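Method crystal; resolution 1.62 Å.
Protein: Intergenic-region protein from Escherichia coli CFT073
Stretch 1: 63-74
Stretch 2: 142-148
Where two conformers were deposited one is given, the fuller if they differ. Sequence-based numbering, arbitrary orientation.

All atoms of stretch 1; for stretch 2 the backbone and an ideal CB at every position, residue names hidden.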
ATOM      1  N   HIS B  63      11.319   2.917  12.782  1.00 29.27           N
ATOM      2  CA  HIS B  63      10.315   2.624  11.738  1.00 29.05           C
ATOM      3  C   HIS B  63       9.811   3.847  10.957  1.00 28.58           C
ATOM      4  O   HIS B  63       9.276   3.692   9.857  1.00 28.18           O
ATOM      5  CB  HIS B  63       9.120   1.864  12.335  1.00 28.76           C
ATOM      6  CG  HIS B  63       9.473   0.510  12.876  1.00 29.71           C
ATOM      7  ND1 HIS B  63       9.531  -0.617  12.083  1.00 30.57           N
ATOM      8  CD2 HIS B  63       9.803   0.106  14.127  1.00 30.90           C
ATOM      9  CE1 HIS B  63       9.875  -1.656  12.824  1.00 31.43           C
ATOM     10  NE2 HIS B  63      10.048  -1.246  14.067  1.00 30.60           N
ATOM     11  N   PHE B  64       9.995   5.043  11.512  1.00 28.91           N
ATOM     12  CA  PHE B  64       9.405   6.270  10.940  1.00 29.01           C
ATOM     13  C   PHE B  64      10.419   7.420  10.758  1.00 29.67           C
ATOM     14  O   PHE B  64      10.042   8.503  10.310  1.00 29.96           O
ATOM     15  CB  PHE B  64       8.220   6.759  11.804  1.00 28.83           C
ATOM     16  CG  PHE B  64       7.069   5.776  11.900  1.00 27.99           C
ATOM     17  CD1 PHE B  64       5.953   5.902  11.075  1.00 27.56           C
ATOM     18  CD2 PHE B  64       7.100   4.732  12.821  1.00 28.34           C
ATOM     19  CE1 PHE B  64       4.888   5.007  11.165  1.00 27.63           C
ATOM     20  CE2 PHE B  64       6.046   3.828  12.912  1.00 29.42           C
ATOM     21  CZ  PHE B  64       4.940   3.961  12.093  1.00 28.52           C
ATOM     22  N   GLY B  65      11.697   7.182  11.055  1.00 29.95           N
ATOM     23  CA  GLY B  65      12.699   8.260  11.118  1.00 30.00           C
ATOM     24  C   GLY B  65      13.027   9.016   9.826  1.00 30.50           C
ATOM     25  O   GLY B  65      13.719  10.039   9.864  1.00 30.63           O
ATOM     26  N   LEU B  66      12.567   8.513   8.685  1.00 31.02           N
ATOM     27  CA  LEU B  66      12.757   9.190   7.397  1.00 31.36           C
ATOM     28  C   LEU B  66      11.663  10.222   7.110  1.00 31.40           C
ATOM     29  O   LEU B  66      11.781  10.996   6.158  1.00 31.71           O
ATOM     30  CB  LEU B  66      12.805   8.172   6.248  1.00 31.42           C
ATOM     31  CG  LEU B  66      13.967   7.172   6.247  1.00 32.31           C
ATOM     32  CD1 LEU B  66      13.768   6.142   5.128  1.00 34.42           C
ATOM     33  CD2 LEU B  66      15.302   7.874   6.114  1.00 34.32           C
ATOM     34  N   ILE B  67      10.623  10.249   7.943  1.00 31.04           N
ATOM     35  CA  ILE B  67       9.428  11.054   7.693  1.00 31.21           C
ATOM     36  C   ILE B  67       9.482  12.352   8.497  1.00 31.12           C
ATOM     37  O   ILE B  67       9.743  12.319   9.696  1.00 30.73           O
ATOM     38  CB  ILE B  67       8.142  10.264   8.072  1.00 31.32           C
ATOM     39  CG1 ILE B  67       8.027   8.980   7.223  1.00 31.55           C
ATOM     40  CG2 ILE B  67       6.886  11.155   7.927  1.00 30.89           C
ATOM     41  CD1 ILE B  67       7.061   7.929   7.801  1.00 33.15           C
ATOM     42  N   PRO B  68       9.211  13.504   7.852  1.00 30.84           N
ATOM     43  CA  PRO B  68       9.216  14.755   8.616  1.00 30.87           C
ATOM     44  C   PRO B  68       8.249  14.725   9.799  1.00 30.57           C
ATOM     45  O   PRO B  68       7.138  14.211   9.678  1.00 30.52           O
ATOM     46  CB  PRO B  68       8.778  15.801   7.581  1.00 30.66           C
ATOM     47  CG  PRO B  68       9.198  15.209   6.264  1.00 30.83           C
ATOM     48  CD  PRO B  68       8.915  13.742   6.426  1.00 31.14           C
ATOM     49  N   GLN B  69       8.697  15.250  10.935  1.00 30.81           N
ATOM     50  CA  GLN B  69       7.890  15.311  12.164  1.00 30.91           C
ATOM     51  C   GLN B  69       7.499  13.953  12.755  1.00 30.32           C
ATOM     52  O   GLN B  69       6.459  13.833  13.404  1.00 30.04           O
ATOM     53  CB  GLN B  69       6.633  16.173  11.958  1.00 31.59           C
ATOM     54  CG  GLN B  69       6.935  17.609  11.609  1.00 33.20           C
ATOM     55  CD  GLN B  69       5.724  18.481  11.783  1.00 36.93           C
ATOM     56  OE1 GLN B  69       5.012  18.765  10.824  1.00 42.05           O
ATOM     57  NE2 GLN B  69       5.456  18.873  13.019  1.00 38.78           N
ATOM     58  N   TRP B  70       8.354  12.944  12.588  1.00 29.21           N
ATOM     59  CA  TRP B  70       8.053  11.605  13.115  1.00 29.06           C
ATOM     60  C   TRP B  70       7.848  11.605  14.633  1.00 28.59           C
ATOM     61  O   TRP B  70       7.105  10.783  15.154  1.00 28.69           O
ATOM     62  CB  TRP B  70       9.104  10.544  12.703  1.00 28.98           C
ATOM     63  CG  TRP B  70      10.519  10.854  13.078  1.00 28.99           C
ATOM     64  CD1 TRP B  70      11.480  11.371  12.258  1.00 29.11           C
ATOM     65  CD2 TRP B  70      11.152  10.648  14.357  1.00 27.96           C
ATOM     66  NE1 TRP B  70      12.657  11.526  12.948  1.00 29.23           N
ATOM     67  CE2 TRP B  70      12.488  11.089  14.236  1.00 28.54           C
ATOM     68  CE3 TRP B  70      10.720  10.150  15.592  1.00 28.81           C
ATOM     69  CZ2 TRP B  70      13.391  11.037  15.297  1.00 27.92           C
ATOM     70  CZ3 TRP B  70      11.616  10.111  16.647  1.00 28.63           C
ATOM     71  CH2 TRP B  70      12.932  10.558  16.496  1.00 27.81           C
ATOM     72  N   VAL B  71       8.499  12.522  15.346  1.00 28.69           N
ATOM     73  CA  VAL B  71       8.407  12.545  16.806  1.00 28.86           C
ATOM     74  C   VAL B  71       7.004  12.982  17.251  1.00 29.10           C
ATOM     75  O   VAL B  71       6.616  12.741  18.395  1.00 29.94           O
ATOM     76  CB  VAL B  71       9.486  13.452  17.432  1.00 29.17           C
ATOM     77  CG1 VAL B  71       9.161  14.912  17.181  1.00 29.04           C
ATOM     78  CG2 VAL B  71       9.626  13.167  18.929  1.00 28.81           C
ATOM     79  N   THR B  72       6.255  13.602  16.337  1.00 29.16           N
ATOM     80  CA  THR B  72       4.884  14.064  16.619  1.00 29.23           C
ATOM     81  C   THR B  72       3.796  13.028  16.309  1.00 29.08           C
ATOM     82  O   THR B  72       2.618  13.243  16.638  1.00 29.09           O
ATOM     83  CB  THR B  72       4.531  15.359  15.821  1.00 28.88           C
ATOM     84  OG1 THR B  72       4.279  15.038  14.444  1.00 30.91           O
ATOM     85  CG2 THR B  72       5.637  16.391  15.926  1.00 30.29           C
ATOM     86  N   LEU B  73       4.153  11.918  15.676  1.00 29.03           N
ATOM     87  CA  LEU B  73       3.130  10.953  15.232  1.00 29.12           C
ATOM     88  C   LEU B  73       2.319  10.379  16.415  1.00 29.36           C
ATOM     89  O   LEU B  73       1.084  10.276  16.338  1.00 28.51           O
ATOM     90  CB  LEU B  73       3.745   9.845  14.364  1.00 29.15           C
ATOM     91  CG  LEU B  73       4.196  10.282  12.963  1.00 29.76           C
ATOM     92  CD1 LEU B  73       5.047   9.193  12.279  1.00 29.71           C
ATOM     93  CD2 LEU B  73       3.008  10.670  12.097  1.00 30.46           C
ATOM     94  N   GLU B  74       2.997  10.001  17.500  1.00 29.18           N
ATOM     95  CA  GLU B  74       2.291   9.444  18.658  1.00 29.15           C
ATOM     96  C   GLU B  74       1.256  10.444  19.241  1.00 29.06           C
ATOM     97  O   GLU B  74       0.089  10.090  19.397  1.00 29.80           O
ATOM     98  CB  GLU B  74       3.261   8.875  19.718  1.00 29.47           C
ATOM     99  CG  GLU B  74       2.560   8.457  21.016  1.00 29.65           C
ATOM    100  CD  GLU B  74       3.382   7.535  21.914  1.00 30.59           C
ATOM    101  OE1 GLU B  74       3.245   7.657  23.149  1.00 32.18           O
ATOM    102  OE2 GLU B  74       4.160   6.691  21.411  1.00 32.38           O
ATOM    103  N   UNK B 142      -5.967   7.192   9.994  1.00 27.97           N
ATOM    104  CA  UNK B 142      -6.290   8.608   9.785  0.50 28.07           C
ATOM    105  C   UNK B 142      -5.037   9.471   9.920  1.00 27.91           C
ATOM    106  O   UNK B 142      -4.808  10.397   9.128  1.00 28.03           O
ATOM    107  CB  UNK B 142      -7.357   9.068  10.780  0.50 28.07           C
ATOM    108  N   UNK B 143      -4.230   9.167  10.935  1.00 27.68           N
ATOM    109  CA  UNK B 143      -2.966   9.883  11.172  1.00 27.61           C
ATOM    110  C   UNK B 143      -2.014   9.756   9.970  1.00 27.86           C
ATOM    111  O   UNK B 143      -1.506  10.760   9.466  1.00 27.73           O
ATOM    112  CB  UNK B 143      -2.286   9.347  12.434  1.00 27.61           C
ATOM    113  N   UNK B 144      -1.798   8.528   9.509  1.00 27.62           N
ATOM    114  CA  UNK B 144      -0.842   8.265   8.423  1.00 28.03           C
ATOM    115  C   UNK B 144      -1.280   8.897   7.090  1.00 27.98           C
ATOM    116  O   UNK B 144      -0.465   9.476   6.357  1.00 28.49           O
ATOM    117  CB  UNK B 144      -0.667   6.756   8.242  1.00 28.03           C
ATOM    118  N   UNK B 145      -2.560   8.777   6.766  1.00 28.40           N
ATOM    119  CA  UNK B 145      -3.082   9.322   5.513  0.50 28.55           C
ATOM    120  C   UNK B 145      -3.002  10.852   5.495  1.00 28.37           C
ATOM    121  O   UNK B 145      -2.578  11.446   4.507  1.00 28.44           O
ATOM    122  CB  UNK B 145      -4.528   8.870   5.303  0.50 28.55           C
ATOM    123  N   UNK B 146      -3.409  11.484   6.595  1.00 28.02           N
ATOM    124  CA  UNK B 146      -3.314  12.930   6.728  1.00 27.91           C
ATOM    125  C   UNK B 146      -1.864  13.402   6.601  1.00 27.08           C
ATOM    126  O   UNK B 146      -1.559  14.328   5.856  1.00 26.40           O
ATOM    127  CB  UNK B 146      -3.901  13.377   8.068  1.00 27.91           C
ATOM    128  N   UNK B 147      -0.955  12.719   7.295  1.00 26.75           N
ATOM    129  CA  UNK B 147       0.427  13.180   7.349  1.00 27.35           C
ATOM    130  C   UNK B 147       1.164  12.935   6.019  1.00 27.59           C
ATOM    131  O   UNK B 147       2.036  13.720   5.631  1.00 27.74           O
ATOM    132  CB  UNK B 147       1.163  12.480   8.494  1.00 27.35           C
ATOM    133  N   UNK B 148       0.791  11.863   5.317  1.00 27.57           N
ATOM    134  CA  UNK B 148       1.298  11.622   3.958  1.00 27.19           C
ATOM    135  C   UNK B 148       0.912  12.770   3.010  1.00 27.42           C
ATOM    136  O   UNK B 148       1.731  13.239   2.209  1.00 27.12           O
ATOM    137  CB  UNK B 148       0.759  10.295   3.420  1.00 27.19           C
TER

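Stretch 2 is a single helical run, with phi near -65° and psi near -45° at most positions, so proline and glycine are poor guesses in general and the direction of each CA-to-CB bond sorts the positions.

Position 142 has its CB far from stretch 1, with nothing of it within 5.5 Å. The contact sets no rule here, and any helix-tolerant residue would do. The deposited residue is Met142, which makes no contact with stretch 1.

Position 143 points toward stretch 1, and its CA lies 7.4 Å from Leu73 CA, the nearest CA of stretch 1. What stretch 1 offers is the leucine side chain, while the ideal CB stands 5.2 Å from Leu73 O. A medium, branched side chain that can offer a methyl suits the gap: valine, isoleucine or threonine; alanine would stop short of Leu73. The residue is Thr143, chi1 m; its methyl CG2 reaches Leu73 CD2 at 4.0 Å, and its hydroxyl OG1 is hydrogen-bonded elsewhere in the structure. Threonine thus serves an apolar neighbour and a polar one at once.

Position 144 points sideways, and its ideal CB finds nothing of stretch 1 within 5.5 Å. A short side chain would stay out of touch, but the Phe64 ring lies farther out, within range of a long one. Phenylalanine, tyrosine, leucine or methionine could cover the distance. It is Tyr144, chi1 m, whose far end comes nearer than its start: OH lies 3.4 Å from Phe64 CZ, and CZ of the tyrosine is 3.9 Å from Phe64 CE1. The ring centroids are 5.7 Å apart with planes at 52°, an oblique pairing. The hydroxyl finds its hydrogen bond elsewhere in the structure.

Positions 145 and 146 are out of reach of stretch 1, so many helix formers, polar ones included, would serve. They are Ser145 and His146, neither of which touches it.

Position 147 is the most informative. Its CB points toward stretch 1, and the ideal CB is 4.4 Å from Leu73 CD2. Beyond lie apolar carbons of Ile67 and Leu73, and also the carbonyl oxygen of Pro68, an acceptor that asks for a donor. Pro68 O is about 6.3 Å from the ideal CB of 147, so the donor must be carried well out: glutamine, lysine, arginine or histidine could be considered; a flat donor with carbon atoms along its sides fits the mixed surroundings well. The residue is His147, chi1 t, which has the largest area covered by stretch 1 of any residue in its stretch. NE2 donates to Pro68 O at 2.8 Å with an N-H...O angle of 165°, so the bond is short and nearly straight. The oxygen sits near the ring plane, as a bond from a ring nitrogen requires. Gln69 CB, 3.9 Å from His147 NE2, and Ile67 CG2, 3.9 Å from His147 CD2, also lie at the ring edge, while Leu73 CD2 is 3.8 Å from CD2 of the imidazole. The ring therefore packs and bonds together.

Position 148 points away from stretch 1, which gives no preference. It is Ala148, whose methyl makes no contact with it.

Stretch 2 142-148: MTYSHHA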
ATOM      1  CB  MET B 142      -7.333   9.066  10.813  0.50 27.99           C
ATOM      2  CG  MET B 142      -8.667   8.344  10.718  0.50 29.07           C
ATOM      3  SD  MET B 142      -9.529   8.674   9.171  0.50 31.01           S
ATOM      4  CE  MET B 142     -10.171  10.328   9.435  0.50 30.09           C
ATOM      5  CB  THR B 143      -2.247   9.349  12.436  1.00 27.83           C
ATOM      6  OG1 THR B 143      -3.120   9.488  13.565  1.00 28.07           O
ATOM      7  CG2 THR B 143      -0.935  10.117  12.687  1.00 27.63           C
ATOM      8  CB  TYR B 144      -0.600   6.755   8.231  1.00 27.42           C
ATOM      9  CG  TYR B 144      -0.019   5.971   9.415  1.00 27.86           C
ATOM     10  CD1 TYR B 144       0.425   6.606  10.583  1.00 27.20           C
ATOM     11  CD2 TYR B 144       0.114   4.568   9.341  1.00 26.81           C
ATOM     12  CE1 TYR B 144       0.960   5.862  11.656  1.00 27.20           C
ATOM     13  CE2 TYR B 144       0.636   3.830  10.404  1.00 27.36           C
ATOM     14  CZ  TYR B 144       1.050   4.474  11.554  1.00 27.74           C
ATOM     15  OH  TYR B 144       1.564   3.766  12.615  1.00 29.76           O
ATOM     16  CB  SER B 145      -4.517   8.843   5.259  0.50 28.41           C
ATOM     17  OG  SER B 145      -5.355   9.034   6.388  0.50 29.58           O
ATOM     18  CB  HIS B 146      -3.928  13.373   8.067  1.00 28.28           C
ATOM     19  CG  HIS B 146      -4.039  14.855   8.232  1.00 28.66           C
ATOM     20  ND1 HIS B 146      -2.993  15.638   8.677  1.00 29.60           N
ATOM     21  CD2 HIS B 146      -5.089  15.694   8.058  1.00 28.14           C
ATOM     22  CE1 HIS B 146      -3.390  16.896   8.743  1.00 28.25           C
ATOM     23  NE2 HIS B 146      -4.656  16.958   8.374  1.00 29.70           N
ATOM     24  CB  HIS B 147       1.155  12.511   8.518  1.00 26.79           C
ATOM     25  CG  HIS B 147       2.350  13.276   9.004  1.00 28.19           C
ATOM     26  ND1 HIS B 147       2.269  14.571   9.468  1.00 28.71           N
ATOM     27  CD2 HIS B 147       3.653  12.921   9.107  1.00 28.78           C
ATOM     28  CE1 HIS B 147       3.471  14.984   9.829  1.00 28.97           C
ATOM     29  NE2 HIS B 147       4.331  14.000   9.621  1.00 27.75           N
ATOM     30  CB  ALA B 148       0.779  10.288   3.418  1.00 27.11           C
TER
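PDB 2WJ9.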